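Local atomic coordinates of penicillin-binding protein 1A (Mycobacterium tuberculosis, PDB entry 5CXW), a protein that builds the mycobacterial cell wall, polymerising glycan strands with one domain and cross-linking their peptides with a penicillin-sensitive transpeptidase domain. Residues 143-146 and 147-150. Sequence-based numbering, arbitrary orientation.
With 35P ((2R,4S)-5,5-dimethyl-2-{(1R)-2-oxo-1-[(phenoxyacetyl)amino]ethyl}-1,3-thiazolidine-4-carboxylic acid), chain C.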
ATOM      1  N   ILE A 143      -1.954  20.366  -5.086  1.00 11.98           N
ATOM      2  CA  ILE A 143      -2.268  18.963  -4.795  1.00 11.64           C
ATOM      3  C   ILE A 143      -1.111  18.133  -4.184  1.00 11.16           C
ATOM      4  O   ILE A 143      -1.365  17.118  -3.530  1.00 11.31           O
ATOM      5  CB  ILE A 143      -2.898  18.266  -5.998  1.00 11.54           C
ATOM      6  CG1 ILE A 143      -1.979  18.188  -7.199  1.00 12.29           C
ATOM      7  CG2 ILE A 143      -4.217  18.916  -6.337  1.00 12.22           C
ATOM      8  CD1 ILE A 143      -2.598  17.387  -8.374  1.00 12.31           C
ATOM      9  N   ALA A 144       0.120  18.556  -4.338  1.00 11.16           N
ATOM     10  CA  ALA A 144       1.232  17.939  -3.605  1.00 11.41           C
ATOM     11  C   ALA A 144       1.184  18.261  -2.094  1.00 11.76           C
ATOM     12  O   ALA A 144       1.322  17.344  -1.243  1.00 11.47           O
ATOM     13  CB  ALA A 144       2.530  18.363  -4.162  1.00 12.23           C
ATOM     14  N   GLU A 145       0.943  19.527  -1.777  0.50 12.75           N
ATOM     15  CA  GLU A 145       0.787  19.964  -0.396  0.50 13.37           C
ATOM     16  C   GLU A 145      -0.433  19.293   0.231  0.50 12.52           C
ATOM     17  O   GLU A 145      -0.377  18.840   1.367  0.50 12.25           O
ATOM     18  CB  GLU A 145       0.721  21.484  -0.337  0.50 14.87           C
ATOM     19  CG  GLU A 145       0.485  22.088   1.042  0.50 16.19           C
ATOM     20  CD  GLU A 145       1.712  22.237   1.908  0.50 17.31           C
ATOM     21  OE1 GLU A 145       1.539  22.692   3.060  0.50 19.23           O
ATOM     22  OE2 GLU A 145       2.823  21.942   1.441  0.50 18.00           O
ATOM     23  N   ALA A 146      -1.542  19.199  -0.518  1.00 11.66           N
ATOM     24  CA  ALA A 146      -2.745  18.554   0.017  1.00 10.96           C
ATOM     25  C   ALA A 146      -2.533  17.056   0.229  1.00 10.54           C
ATOM     26  O   ALA A 146      -3.179  16.509   1.080  1.00 10.24           O
ATOM     27  CB  ALA A 146      -3.954  18.806  -0.888  1.00 11.08           C
ATOM     28  N   LEU A 147      -1.623  16.433  -0.513  1.00  9.95           N
ATOM     29  CA  LEU A 147      -1.357  15.009  -0.286  1.00 10.07           C
ATOM     30  C   LEU A 147      -0.604  14.851   1.053  1.00 10.55           C
ATOM     31  O   LEU A 147      -0.933  13.985   1.885  1.00 10.41           O
ATOM     32  CB  LEU A 147      -0.536  14.377  -1.400  1.00  9.95           C
ATOM     33  CG  LEU A 147      -0.335  12.854  -1.281  1.00 10.07           C
ATOM     34  CD1 LEU A 147      -1.636  12.047  -1.572  1.00 10.53           C
ATOM     35  CD2 LEU A 147       0.761  12.440  -2.228  1.00 10.74           C
ATOM     36  N   LYS A 148       0.425  15.671   1.215  1.00 11.37           N
ATOM     37  CA  LYS A 148       1.236  15.643   2.463  1.00 12.54           C
ATOM     38  C   LYS A 148       0.333  15.891   3.670  1.00 12.83           C
ATOM     39  O   LYS A 148       0.397  15.171   4.666  1.00 12.79           O
ATOM     40  CB  LYS A 148       2.379  16.647   2.358  1.00 13.76           C
ATOM     41  CG  LYS A 148       3.243  16.719   3.610  1.00 15.37           C
ATOM     42  CD  LYS A 148       4.377  17.730   3.466  1.00 17.46           C
ATOM     43  CE  LYS A 148       3.944  19.168   3.345  1.00 19.33           C
ATOM     44  NZ  LYS A 148       5.129  20.023   2.929  1.00 22.03           N
ATOM     45  N   MET A 149      -0.503  16.927   3.606  1.00 13.51           N
ATOM     46  CA  MET A 149      -1.374  17.257   4.746  1.00 14.89           C
ATOM     47  C   MET A 149      -2.578  16.327   4.853  1.00 13.77           C
ATOM     48  O   MET A 149      -3.314  16.345   5.854  1.00 14.89           O
ATOM     49  CB  MET A 149      -1.857  18.707   4.630  1.00 17.01           C
ATOM     50  CG  MET A 149      -0.747  19.699   4.813  1.00 20.05           C
ATOM     51  SD  MET A 149      -1.369  21.393   4.521  1.00 23.94           S
ATOM     52  CE  MET A 149      -2.427  21.523   5.941  1.00 25.10           C
ATOM     53  N   SER A 150      -2.762  15.530   3.817  1.00 12.13           N
ATOM     54  CA  SER A 150      -3.834  14.556   3.670  1.00 11.24           C
ATOM     55  C   SER A 150      -5.211  15.191   3.812  1.00 11.75           C
ATOM     56  O   SER A 150      -5.999  14.847   4.683  1.00 11.78           O
ATOM     57  CB  SER A 150      -3.633  13.356   4.578  1.00 11.62           C
ATOM     58  OG  SER A 150      -4.297  12.250   3.957  1.00 11.46           O
TER
HETATM   59  C24 35P C 702     -13.230  11.040  10.606  1.00 22.91           C
HETATM   60  C23 35P C 702     -13.912  10.786  11.793  1.00 23.35           C
HETATM   61  C22 35P C 702     -13.391   9.906  12.715  1.00 21.66           C
HETATM   62  C21 35P C 702     -12.180   9.268  12.491  1.00 21.04           C
HETATM   63  C20 35P C 702     -11.483   9.507  11.326  1.00 22.38           C
HETATM   64  C19 35P C 702     -12.008  10.414  10.375  1.00 21.95           C
HETATM   65  O1  35P C 702     -11.363  10.716   9.200  1.00 21.08           O
HETATM   66  C2  35P C 702     -10.008  10.307   9.039  1.00 17.88           C
HETATM   67  C3  35P C 702      -9.435  10.997   7.832  1.00 16.93           C
HETATM   68  O18 35P C 702      -9.888  12.073   7.469  1.00 15.90           O
HETATM   69  N4  35P C 702      -8.427  10.352   7.264  1.00 15.36           N
HETATM   70  C5  35P C 702      -7.714  10.908   6.124  1.00 15.65           C
HETATM   71  C6  35P C 702      -7.110   9.781   5.392  1.00 15.22           C
HETATM   72  O17 35P C 702      -6.890   8.648   5.868  1.00 14.58           O
HETATM   73  C8  35P C 702      -6.549  11.923   6.508  1.00 16.87           C
HETATM   74  N7  35P C 702      -5.404  11.060   6.470  1.00 17.04           N
HETATM   75  S11 35P C 702      -6.526  12.630   8.066  1.00 19.18           S
HETATM   76  C10 35P C 702      -5.159  11.790   8.716  1.00 16.79           C
HETATM   77  C12 35P C 702      -5.445  11.315  10.140  1.00 16.87           C
HETATM   78  C15 35P C 702      -3.907  12.624   8.776  1.00 17.24           C
HETATM   79  C9  35P C 702      -5.011  10.588   7.777  1.00 15.60           C
HETATM   80  C13 35P C 702      -3.694   9.886   7.669  1.00 15.30           C
HETATM   81  O14 35P C 702      -2.949  10.229   6.699  1.00 15.63           O
HETATM   82  O16 35P C 702      -3.453   8.989   8.505  1.00 14.40           O
HETATM   83  O   HOH W   1       4.412  22.483   3.677  1.00 38.12           O
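In one of its two modelled conformers, E145 is joined to K148, one turn on along helix 143-149, by a salt bridge and a shared water. The direct bond is weak, with OE2 of E145 3.3 Å from NZ of K148, but water 1 reinforces it, donating to OE2 of E145 and accepting from NZ of K148 at 2.7 Å. The glutamate bends at chi2 (83°) and the lysine at chi3 (66°), which brings the two charged ends together beside the helix, where long, flexible, oppositely charged chains suit a partly exposed surface. The M149 side chain, bent at chi3, slants across E145, its SD 3.5 Å from OE1 of E145 in that conformer. Beneath, N of M149 bonds to O of E145 at 2.9 Å and N of K148 to O of A144, the i to i+4 pattern of an alpha helix. On the buried side, small A146 lets helix 152-161 come close through S154 and Y155, while branched L147 fills space against L104 and I273. S150 adopts positive phi and ends the helix in a Schellman motif, its N weakly bonded to O of L147. Its OG accepts from N7 of the penicillin V adduct at 3.0 Å and is hydrogen-bonded to K100 and K291. Lying beside S97, the probable nucleophile, S150 is probably the serine of the SxN motif in the active site of this C-terminal transpeptidase domain.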